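Local coordinates for protein neurotoxin (Clostridium botulinum, PDB 1ZB7) that acts as a zinc endopeptidase that enters the host cytosol and cleaves the synaptobrevins VAMP1, VAMP2 and VAMP3, cutting VAMP2 at an Ala-Ala bond, at residues Lys6-Asn9 against Tyr10-Ile14; Asp86-Leu89 against Lys90-Lys94; Phe296-Ile299 against Ala300-Leu303; Gln321-Lys324 against Asn325-Phe329. One frame throughout, in Å; residues are numbered along the deposited sequence.

Contact 1: residues Lys6-Asn9 against Tyr10-Ile14; sequences KNFN and YNDPI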
loop_
_atom_site.group_PDB
_atom_site.type_symbol
_atom_site.label_atom_id
_atom_site.label_comp_id
_atom_site.label_asym_id
_atom_site.label_seq_id
_atom_site.Cartn_x
_atom_site.Cartn_y
_atom_site.Cartn_z
ATOM N N LYS A 6 9.576 0.564 -38.178
ATOM C CA LYS A 6 10.457 -0.091 -39.105
ATOM C C LYS A 6 10.957 -1.457 -38.607
ATOM O O LYS A 6 11.279 -1.601 -37.454
ATOM C CB LYS A 6 11.642 0.827 -39.445
ATOM C CG LYS A 6 12.397 0.337 -40.648
ATOM C CD LYS A 6 13.298 1.355 -41.197
ATOM C CE LYS A 6 14.278 0.596 -42.145
ATOM N NZ LYS A 6 15.071 1.621 -42.891
ATOM N N ASN A 7 10.976 -2.445 -39.505
ATOM C CA ASN A 7 11.558 -3.756 -39.323
ATOM C C ASN A 7 13.043 -3.768 -39.575
ATOM O O ASN A 7 13.473 -3.188 -40.460
ATOM C CB ASN A 7 10.930 -4.778 -40.318
ATOM C CG ASN A 7 9.392 -5.001 -40.125
ATOM O OD1 ASN A 7 8.845 -5.181 -38.994
ATOM N ND2 ASN A 7 8.700 -5.054 -41.267
ATOM N N PHE A 8 13.795 -4.543 -38.834
ATOM C CA PHE A 8 15.250 -4.644 -38.914
ATOM C C PHE A 8 15.645 -6.044 -38.565
ATOM O O PHE A 8 14.915 -6.740 -37.822
ATOM C CB PHE A 8 15.929 -3.793 -37.848
ATOM C CG PHE A 8 15.814 -2.283 -38.088
ATOM C CD1 PHE A 8 16.567 -1.659 -39.070
ATOM C CD2 PHE A 8 15.018 -1.516 -37.294
ATOM C CE1 PHE A 8 16.487 -0.285 -39.261
ATOM C CE2 PHE A 8 14.947 -0.149 -37.510
ATOM C CZ PHE A 8 15.680 0.442 -38.425
ATOM N N ASN A 9 16.803 -6.447 -39.086
ATOM C CA ASN A 9 17.535 -7.621 -38.616
ATOM C C ASN A 9 18.727 -7.102 -37.890
ATOM O O ASN A 9 19.237 -6.126 -38.311
ATOM C CB ASN A 9 17.983 -8.505 -39.805
ATOM C CG ASN A 9 16.812 -8.887 -40.723
ATOM O OD1 ASN A 9 15.991 -9.748 -40.320
ATOM N ND2 ASN A 9 16.692 -8.228 -41.943
ATOM N N TYR A 10 19.154 -7.745 -36.804
ATOM C CA TYR A 10 20.353 -7.382 -36.111
ATOM C C TYR A 10 21.568 -7.205 -36.984
ATOM O O TYR A 10 22.348 -6.294 -36.764
ATOM C CB TYR A 10 20.719 -8.328 -34.987
ATOM C CG TYR A 10 21.828 -7.717 -34.143
ATOM C CD1 TYR A 10 21.545 -6.684 -33.258
ATOM C CD2 TYR A 10 23.145 -8.106 -34.266
ATOM C CE1 TYR A 10 22.513 -6.114 -32.517
ATOM C CE2 TYR A 10 24.135 -7.517 -33.484
ATOM C CZ TYR A 10 23.800 -6.530 -32.611
ATOM O OH TYR A 10 24.726 -5.920 -31.789
ATOM N N ASN A 11 21.698 -8.042 -37.998
ATOM C CA ASN A 11 22.869 -8.015 -38.886
ATOM C C ASN A 11 22.805 -7.098 -40.068
ATOM O O ASN A 11 23.776 -6.977 -40.806
ATOM C CB ASN A 11 23.245 -9.453 -39.310
ATOM C CG ASN A 11 22.234 -10.089 -40.320
ATOM O OD1 ASN A 11 21.201 -9.494 -40.732
ATOM N ND2 ASN A 11 22.531 -11.322 -40.687
ATOM N N ASP A 12 21.689 -6.391 -40.216
ATOM C CA ASP A 12 21.553 -5.359 -41.215
ATOM C C ASP A 12 22.737 -4.391 -40.968
ATOM O O ASP A 12 22.989 -4.028 -39.803
ATOM C CB ASP A 12 20.257 -4.573 -41.020
ATOM C CG ASP A 12 18.952 -5.298 -41.522
ATOM O OD1 ASP A 12 18.970 -6.390 -42.181
ATOM O OD2 ASP A 12 17.875 -4.733 -41.180
ATOM N N PRO A 13 23.481 -3.984 -42.033
ATOM C CA PRO A 13 24.649 -3.100 -41.808
ATOM C C PRO A 13 24.376 -1.657 -41.308
ATOM O O PRO A 13 23.327 -1.018 -41.566
ATOM C CB PRO A 13 25.381 -3.092 -43.147
ATOM C CG PRO A 13 24.460 -3.665 -44.148
ATOM C CD PRO A 13 23.342 -4.374 -43.456
ATOM N N ILE A 14 25.365 -1.197 -40.553
ATOM C CA ILE A 14 25.454 0.175 -40.112
ATOM C C ILE A 14 25.211 1.053 -41.337
ATOM O O ILE A 14 25.872 0.872 -42.348
ATOM C CB ILE A 14 26.877 0.428 -39.523
ATOM C CG1 ILE A 14 27.154 -0.394 -38.247
ATOM C CG2 ILE A 14 27.086 1.826 -39.227
ATOM C CD1 ILE A 14 26.339 0.136 -37.022
#
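Asn9 and Asp12 hold each other through three hydrogen bonds, two of which end on the same carboxylate. Asp12 OD2 accepts the backbone N-H of Asn9, with N to OD2 at 2.9 Å and the bond almost straight at 174°; the donor comes from above the carboxylate plane. Its other oxygen, Asp12 OD1, takes the side-chain ND2 of Asn9, also at 2.9 Å, on the syn side. The oxygen lies in the plane of the Asn9 amide, yet amide and carboxylate planes stand perpendicular, so the amide points its N-H at the carboxylate without stacking on it. In return Asp12 N donates to Asn9 O over 3.1 Å. This last bond closes a type I beta turn running from Asn9 to Asp12, in the loop ahead of strand 19-23. Aspartate suits the fourth position because it is short enough to fold back and has two oxygens to accept both donors: with CG beside the backbone N (chi1 -77°), the carboxylate reaches back to the N-H and the amide of Asn9. Asparagine suits the first position since its amide both gives and receives: while ND2 serves Asp12, OD1 accepts a bond from Lys90 of helix 82-99. Van der Waals contacts add to this. Asp12 OD2 sits at the edge of the Phe8 ring, 4.0 Å from CD1, and Asn11 OD1 lies 3.5 Å from Asn9 CB. The Phe8 ring also meets Phe37 edge-to-face.

Contact 2: residues Asp86-Leu89 against Lys90-Lys94; sequences DKFL and KTMIK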
loop_
_atom_site.group_PDB
_atom_site.type_symbol
_atom_site.label_atom_id
_atom_site.label_comp_id
_atom_site.label_asym_id
_atom_site.label_seq_id
_atom_site.Cartn_x
_atom_site.Cartn_y
_atom_site.Cartn_z
ATOM N N ASP A 86 19.024 -10.291 -32.199
ATOM C CA ASP A 86 18.054 -10.273 -33.249
ATOM C C ASP A 86 16.658 -10.617 -32.768
ATOM O O ASP A 86 15.700 -9.945 -33.106
ATOM C CB ASP A 86 18.508 -11.215 -34.425
ATOM C CG ASP A 86 17.611 -11.108 -35.661
ATOM O OD1 ASP A 86 17.456 -10.018 -36.248
ATOM O OD2 ASP A 86 17.027 -12.100 -36.023
ATOM N N LYS A 87 16.560 -11.619 -31.930
ATOM C CA LYS A 87 15.274 -11.988 -31.296
ATOM C C LYS A 87 14.679 -10.909 -30.366
ATOM O O LYS A 87 13.413 -10.636 -30.392
ATOM C CB LYS A 87 15.402 -13.330 -30.556
ATOM C CG LYS A 87 14.072 -13.836 -30.005
ATOM C CD LYS A 87 14.068 -15.294 -29.465
ATOM C CE LYS A 87 12.634 -15.618 -28.921
ATOM N NZ LYS A 87 12.290 -17.010 -28.720
ATOM N N PHE A 88 15.562 -10.317 -29.538
ATOM C CA PHE A 88 15.196 -9.149 -28.706
ATOM C C PHE A 88 14.651 -7.946 -29.543
ATOM O O PHE A 88 13.589 -7.417 -29.253
ATOM C CB PHE A 88 16.403 -8.702 -27.928
ATOM C CG PHE A 88 16.159 -7.513 -27.024
ATOM C CD1 PHE A 88 15.814 -7.689 -25.670
ATOM C CD2 PHE A 88 16.365 -6.243 -27.469
ATOM C CE1 PHE A 88 15.721 -6.565 -24.859
ATOM C CE2 PHE A 88 16.214 -5.151 -26.651
ATOM C CZ PHE A 88 15.838 -5.334 -25.356
ATOM N N LEU A 89 15.400 -7.563 -30.580
ATOM C CA LEU A 89 15.027 -6.547 -31.540
ATOM C C LEU A 89 13.646 -6.753 -32.242
ATOM O O LEU A 89 12.784 -5.837 -32.248
ATOM C CB LEU A 89 16.114 -6.451 -32.551
ATOM C CG LEU A 89 16.088 -5.438 -33.715
ATOM C CD1 LEU A 89 15.832 -4.013 -33.207
ATOM C CD2 LEU A 89 17.439 -5.545 -34.428
ATOM N N LYS A 90 13.455 -7.945 -32.772
ATOM C CA LYS A 90 12.222 -8.370 -33.367
ATOM C C LYS A 90 11.068 -8.408 -32.385
ATOM O O LYS A 90 9.934 -8.008 -32.715
ATOM C CB LYS A 90 12.437 -9.702 -34.153
ATOM C CG LYS A 90 13.066 -9.405 -35.555
ATOM C CD LYS A 90 13.808 -10.526 -36.121
ATOM C CE LYS A 90 14.393 -10.176 -37.543
ATOM N NZ LYS A 90 15.374 -11.265 -37.994
ATOM N N THR A 91 11.343 -8.865 -31.179
ATOM C CA THR A 91 10.313 -8.883 -30.137
ATOM C C THR A 91 9.923 -7.429 -29.757
ATOM O O THR A 91 8.772 -7.131 -29.627
ATOM C CB THR A 91 10.787 -9.636 -28.863
ATOM O OG1 THR A 91 11.158 -10.971 -29.202
ATOM C CG2 THR A 91 9.742 -9.658 -27.814
ATOM N N MET A 92 10.889 -6.548 -29.579
ATOM C CA MET A 92 10.608 -5.131 -29.279
ATOM C C MET A 92 9.732 -4.494 -30.371
ATOM O O MET A 92 8.784 -3.753 -30.079
ATOM C CB MET A 92 11.891 -4.305 -29.070
ATOM C CG MET A 92 12.693 -4.559 -27.811
ATOM S SD MET A 92 11.675 -4.796 -26.285
ATOM C CE MET A 92 10.905 -3.171 -26.208
ATOM N N ILE A 93 10.054 -4.786 -31.637
ATOM C CA ILE A 93 9.292 -4.251 -32.738
ATOM C C ILE A 93 7.879 -4.789 -32.729
ATOM O O ILE A 93 6.916 -4.051 -33.040
ATOM C CB ILE A 93 9.970 -4.594 -34.049
ATOM C CG1 ILE A 93 11.254 -3.784 -34.167
ATOM C CG2 ILE A 93 9.010 -4.369 -35.268
ATOM C CD1 ILE A 93 12.231 -4.403 -35.182
ATOM N N LYS A 94 7.738 -6.084 -32.395
ATOM C CA LYS A 94 6.440 -6.692 -32.394
ATOM C C LYS A 94 5.611 -6.041 -31.293
ATOM O O LYS A 94 4.446 -5.763 -31.471
ATOM C CB LYS A 94 6.522 -8.189 -32.190
ATOM C CG LYS A 94 5.181 -8.917 -32.065
ATOM C CD LYS A 94 5.286 -10.319 -32.510
ATOM C CE LYS A 94 3.922 -11.115 -32.345
ATOM N NZ LYS A 94 4.177 -12.569 -32.597
#
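Asp86 and Lys90 lean together one turn apart on helix 82-99, the extended lysine chain reaching back to the carboxylate. Lys90 NZ makes a salt bridge to Asp86 OD2, 2.7 Å away and met on its syn lone pair, and a weaker bond to OD1 at 3.0 Å. With its CG anti to the backbone N (chi1 -173°), the aspartate swings its carboxylate to where the lysine tip can reach it. The opposite charges, spaced i to i+4, stand on the same side of the helix.

Phe88 and Met92 lie side by side and point the same way. With CG beside the backbone N (chi1 -71°), Met92 lays CG over one face of the ring in a CH-pi contact, 3.8 Å from Phe88 CE2. The bend at chi2 then puts SD above the ring, 4.6 Å from the Phe88 centroid, a rather distant Met-aromatic contact; an unbranched, flexible side chain suits this cover. Leu89 and Ile93 run alongside one another in the same manner, with their CD1 atoms 4.1 Å apart.

Thr91 turns its hydroxyl back on the helix: OG1 donates to Lys87 O at 2.6 Å, while Thr91 N reaches that oxygen at 2.8 Å from the opposite face of its carbonyl plane. The buried hydroxyl is thus satisfied within the helix itself.

Beyond the helix, Asp86 OD1 also accepts Tyr10 N of the N-terminal loop, and Phe88, Leu89 and Met92 all pack on Ile45 of strand 43-46.

Contact 3: residues Phe296-Ile299 against Ala300-Leu303; sequences FQDI and ANRL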
loop_
_atom_site.group_PDB
_atom_site.type_symbol
_atom_site.label_atom_id
_atom_site.label_comp_id
_atom_site.label_asym_id
_atom_site.label_seq_id
_atom_site.Cartn_x
_atom_site.Cartn_y
_atom_site.Cartn_z
ATOM N N PHE A 296 5.535 24.391 -16.881
ATOM C CA PHE A 296 5.195 24.847 -18.237
ATOM C C PHE A 296 5.414 26.354 -18.374
ATOM O O PHE A 296 5.979 26.803 -19.396
ATOM C CB PHE A 296 3.759 24.460 -18.600
ATOM C CG PHE A 296 3.572 23.028 -19.092
ATOM C CD1 PHE A 296 4.298 21.956 -18.573
ATOM C CD2 PHE A 296 2.611 22.758 -20.015
ATOM C CE1 PHE A 296 4.074 20.633 -18.995
ATOM C CE2 PHE A 296 2.392 21.408 -20.451
ATOM C CZ PHE A 296 3.126 20.379 -19.914
ATOM N N GLN A 297 4.939 27.150 -17.376
ATOM C CA GLN A 297 5.163 28.581 -17.386
ATOM C C GLN A 297 6.673 28.926 -17.438
ATOM O O GLN A 297 7.087 29.792 -18.181
ATOM C CB GLN A 297 4.472 29.301 -16.217
ATOM C CG GLN A 297 2.920 29.067 -16.235
ATOM C CD GLN A 297 2.187 29.485 -14.920
ATOM O OE1 GLN A 297 2.758 29.397 -13.801
ATOM N NE2 GLN A 297 0.929 29.943 -15.065
ATOM N N ASP A 298 7.496 28.211 -16.684
ATOM C CA ASP A 298 8.932 28.409 -16.762
ATOM C C ASP A 298 9.486 28.218 -18.170
ATOM O O ASP A 298 10.390 28.975 -18.607
ATOM C CB ASP A 298 9.686 27.538 -15.752
ATOM C CG ASP A 298 9.360 27.899 -14.256
ATOM O OD1 ASP A 298 8.894 28.986 -13.879
ATOM O OD2 ASP A 298 9.574 27.023 -13.424
ATOM N N ILE A 299 8.968 27.218 -18.873
ATOM C CA ILE A 299 9.386 26.935 -20.251
ATOM C C ILE A 299 8.911 28.049 -21.177
ATOM O O ILE A 299 9.697 28.546 -21.984
ATOM C CB ILE A 299 8.955 25.544 -20.751
ATOM C CG1 ILE A 299 9.659 24.467 -19.891
ATOM C CG2 ILE A 299 9.202 25.379 -22.266
ATOM C CD1 ILE A 299 11.180 24.607 -19.771
ATOM N N ALA A 300 7.649 28.442 -21.023
ATOM C CA ALA A 300 7.132 29.585 -21.793
ATOM C C ALA A 300 7.962 30.863 -21.513
ATOM O O ALA A 300 8.366 31.508 -22.476
ATOM C CB ALA A 300 5.582 29.817 -21.571
ATOM N N ASN A 301 8.206 31.231 -20.249
ATOM C CA ASN A 301 9.100 32.345 -19.924
ATOM C C ASN A 301 10.505 32.261 -20.627
ATOM O O ASN A 301 10.971 33.238 -21.191
ATOM C CB ASN A 301 9.367 32.477 -18.403
ATOM C CG ASN A 301 8.092 32.801 -17.517
ATOM O OD1 ASN A 301 7.129 33.374 -17.979
ATOM N ND2 ASN A 301 8.142 32.407 -16.211
ATOM N N ARG A 302 11.154 31.092 -20.602
ATOM C CA ARG A 302 12.409 30.847 -21.328
ATOM C C ARG A 302 12.294 31.118 -22.839
ATOM O O ARG A 302 13.165 31.824 -23.402
ATOM C CB ARG A 302 13.031 29.416 -21.044
ATOM C CG ARG A 302 13.784 29.498 -19.758
ATOM C CD ARG A 302 14.213 28.215 -19.017
ATOM N NE ARG A 302 15.547 27.892 -19.465
ATOM C CZ ARG A 302 16.681 27.817 -18.785
ATOM N NH1 ARG A 302 16.806 27.999 -17.472
ATOM N NH2 ARG A 302 17.727 27.453 -19.499
ATOM N N LEU A 303 11.198 30.647 -23.453
ATOM C CA LEU A 303 11.002 30.750 -24.854
ATOM C C LEU A 303 10.925 32.217 -25.243
ATOM O O LEU A 303 11.347 32.570 -26.309
ATOM C CB LEU A 303 9.726 30.030 -25.320
ATOM C CG LEU A 303 9.786 28.523 -25.481
ATOM C CD1 LEU A 303 8.504 28.061 -26.140
ATOM C CD2 LEU A 303 11.011 28.041 -26.267
HETATM O O HOH W 1 9.976 31.088 -14.861
#
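The closing turns of helix 282-303 carry a water bridge between Asp298 and Asn301, three residues on. One water donates to Asp298 OD1 and accepts from Asn301 ND2, at 2.6 Å in each case; Asp298 OD1 and Asn301 ND2 themselves stay 4.2 Å apart, so the water spans them. Short polar side chains suit this outward side of the helix, for both have CG beside the backbone N and so stay close to the helix surface. Asp298 OD1 has a second, weak bond from Gln294.

The backbone keeps the regular i to i+4 pattern of an alpha helix. Ala300 N meets Phe296 O at 2.8 Å in the carbonyl plane, and Asn301 N meets Gln297 O, also at 2.8 Å and nearly straight at 176°. Arg302 N to Asp298 O and Leu303 N to Ile299 O follow, each at 3.0 Å.

The other side of the helix is apolar and turned to helices 316-327 and 341-354. Ile299 packs on Tyr327 and Leu303 on Tyr323, while the Phe296 ring meets, edge-to-face, Tyr327 of the first and Phe344 of the second. Ala300 is small enough to let Phe329 of the neighbouring helix end pack against it. Arg302, bent at chi3, leads away to bond the backbone oxygen of Thr124 through NH2.

Contact 4: residues Gln321-Lys324 against Asn325-Phe329; sequences QIYK and NKYDF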
loop_
_atom_site.group_PDB
_atom_site.type_symbol
_atom_site.label_atom_id
_atom_site.label_comp_id
_atom_site.label_asym_id
_atom_site.label_seq_id
_atom_site.Cartn_x
_atom_site.Cartn_y
_atom_site.Cartn_z
ATOM N N GLN A 321 8.759 26.787 -32.274
ATOM C CA GLN A 321 7.525 26.179 -32.793
ATOM C C GLN A 321 7.212 24.699 -32.327
ATOM O O GLN A 321 6.093 24.313 -32.025
ATOM C CB GLN A 321 7.535 26.278 -34.295
ATOM C CG GLN A 321 6.271 25.711 -34.929
ATOM C CD GLN A 321 4.991 26.563 -34.752
ATOM O OE1 GLN A 321 4.928 27.738 -35.192
ATOM N NE2 GLN A 321 3.941 25.942 -34.172
ATOM N N ILE A 322 8.227 23.897 -32.344
ATOM C CA ILE A 322 8.207 22.601 -31.772
ATOM C C ILE A 322 7.722 22.616 -30.284
ATOM O O ILE A 322 6.810 21.857 -29.895
ATOM C CB ILE A 322 9.614 21.980 -31.905
ATOM C CG1 ILE A 322 9.883 21.618 -33.366
ATOM C CG2 ILE A 322 9.747 20.739 -31.080
ATOM C CD1 ILE A 322 11.312 21.009 -33.576
ATOM N N TYR A 323 8.323 23.474 -29.467
ATOM C CA TYR A 323 7.945 23.567 -28.058
ATOM C C TYR A 323 6.556 24.145 -27.868
ATOM O O TYR A 323 5.822 23.692 -27.000
ATOM C CB TYR A 323 9.022 24.315 -27.230
ATOM C CG TYR A 323 10.329 23.559 -27.241
ATOM C CD1 TYR A 323 10.365 22.163 -26.974
ATOM C CD2 TYR A 323 11.528 24.191 -27.615
ATOM C CE1 TYR A 323 11.464 21.519 -27.070
ATOM C CE2 TYR A 323 12.693 23.484 -27.636
ATOM C CZ TYR A 323 12.649 22.169 -27.393
ATOM O OH TYR A 323 13.759 21.419 -27.523
ATOM N N LYS A 324 6.189 25.159 -28.631
ATOM C CA LYS A 324 4.803 25.632 -28.656
ATOM C C LYS A 324 3.808 24.462 -28.894
ATOM O O LYS A 324 2.853 24.314 -28.179
ATOM C CB LYS A 324 4.658 26.707 -29.703
ATOM C CG LYS A 324 3.233 27.309 -29.807
ATOM C CD LYS A 324 3.043 28.000 -31.134
ATOM C CE LYS A 324 1.603 28.503 -31.247
ATOM N NZ LYS A 324 1.480 29.623 -32.255
ATOM N N ASN A 325 4.080 23.636 -29.899
ATOM C CA ASN A 325 3.318 22.431 -30.197
ATOM C C ASN A 325 3.383 21.405 -29.090
ATOM O O ASN A 325 2.336 20.897 -28.675
ATOM C CB ASN A 325 3.758 21.743 -31.507
ATOM C CG ASN A 325 3.676 22.695 -32.835
ATOM O OD1 ASN A 325 3.147 23.820 -32.839
ATOM N ND2 ASN A 325 4.243 22.160 -33.973
ATOM N N LYS A 326 4.572 21.084 -28.578
ATOM C CA LYS A 326 4.688 20.119 -27.449
ATOM C C LYS A 326 3.898 20.522 -26.199
ATOM O O LYS A 326 3.156 19.683 -25.629
ATOM C CB LYS A 326 6.162 19.844 -27.089
ATOM C CG LYS A 326 6.461 19.177 -25.750
ATOM C CD LYS A 326 7.920 18.881 -25.543
ATOM C CE LYS A 326 8.226 18.392 -24.095
ATOM N NZ LYS A 326 9.647 18.481 -23.774
ATOM N N TYR A 327 4.074 21.772 -25.756
ATOM C CA TYR A 327 3.488 22.232 -24.485
ATOM C C TYR A 327 2.132 22.885 -24.696
ATOM O O TYR A 327 1.465 23.244 -23.732
ATOM C CB TYR A 327 4.373 23.182 -23.706
ATOM C CG TYR A 327 5.693 22.612 -23.297
ATOM C CD1 TYR A 327 5.829 21.848 -22.137
ATOM C CD2 TYR A 327 6.838 22.792 -24.117
ATOM C CE1 TYR A 327 7.091 21.284 -21.782
ATOM C CE2 TYR A 327 8.093 22.190 -23.800
ATOM C CZ TYR A 327 8.211 21.491 -22.604
ATOM O OH TYR A 327 9.424 20.911 -22.298
ATOM N N ASP A 328 1.727 22.982 -25.967
ATOM C CA ASP A 328 0.472 23.597 -26.380
ATOM C C ASP A 328 0.273 25.047 -25.832
ATOM O O ASP A 328 -0.801 25.452 -25.427
ATOM C CB ASP A 328 -0.656 22.648 -26.019
ATOM C CG ASP A 328 -1.966 22.969 -26.722
ATOM O OD1 ASP A 328 -1.999 23.740 -27.677
ATOM O OD2 ASP A 328 -2.994 22.409 -26.275
ATOM N N PHE A 329 1.363 25.810 -25.859
ATOM C CA PHE A 329 1.388 27.243 -25.527
ATOM C C PHE A 329 0.554 28.040 -26.496
ATOM O O PHE A 329 0.382 27.637 -27.646
ATOM C CB PHE A 329 2.806 27.760 -25.604
ATOM C CG PHE A 329 3.742 27.177 -24.580
ATOM C CD1 PHE A 329 3.322 26.848 -23.300
ATOM C CD2 PHE A 329 5.088 26.936 -24.908
ATOM C CE1 PHE A 329 4.195 26.326 -22.373
ATOM C CE2 PHE A 329 5.968 26.433 -23.966
ATOM C CZ PHE A 329 5.505 26.124 -22.704
#
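Tyr327 lies alongside Tyr323, one helical turn earlier, both rings pointing the same way. Tyr327 CB rests 3.6 Å from Tyr323 O and also lies over one face of the Phe329 ring, toward the rim. Next, CD2 comes 3.2 Å from Tyr323 O, which stands at the edge of the Tyr327 ring near its plane; CE2 then touches Tyr323 CD1 at 3.9 Å. Lys326 CG lies over one face of the same ring, offset toward its rim. At the tip OH accepts a bond from Lys326 NZ, 2.9 Å away, and bonds Gly186 O as well, so a tyrosine suits a buried place where the ring packs and the hydroxyl still finds partners. Lys326 NZ also bonds Ile116 O and Leu239 O. Having CG beside the backbone N (chi1 -61°) lays the Tyr327 ring back along the preceding turn.

These residues close helix 316-327. Asp328 leaves helical geometry with positive phi, and Phe329 N makes a weak bond to Lys324 O at 3.1 Å, while Asp328 N reaches Asn325 O only weakly; the ending resembles a Schellman motif. Phe329 turns its side chain back toward the helix, its CB 4.2 Å from Lys324 CG, and packs on Ile299, Ala300 and Leu303 of helix 282-303. Lys324 extends to a salt bridge with Glu331, and Asp328 to one with Lys343.

At the outer side Gln321 bends at chi2 to bring NE2 within 2.6 Å of Asn325 OD1. The oxygen lies in the plane of the Gln321 amide, the bond is bent to 139°, and the two amide planes are 51° apart.

From the N terminus, contact 1 closes a tight turn in the loop before strand 19-23, and the chain later returns in helix 82-99, where contact 2 lies. The two touch, with centres about 11 Å apart, so the N-terminal loop is fastened to that helix by polar bonds. Much further on come contact 3, at the end of helix 282-303, and contact 4, at the end of helix 316-327. These also touch, the two helix ends packing on each other. All four are local and follow in series; none nests or crosses. Contacts 2 and 3 lie on opposite sides of the chain's centre, centres about 39 Å apart.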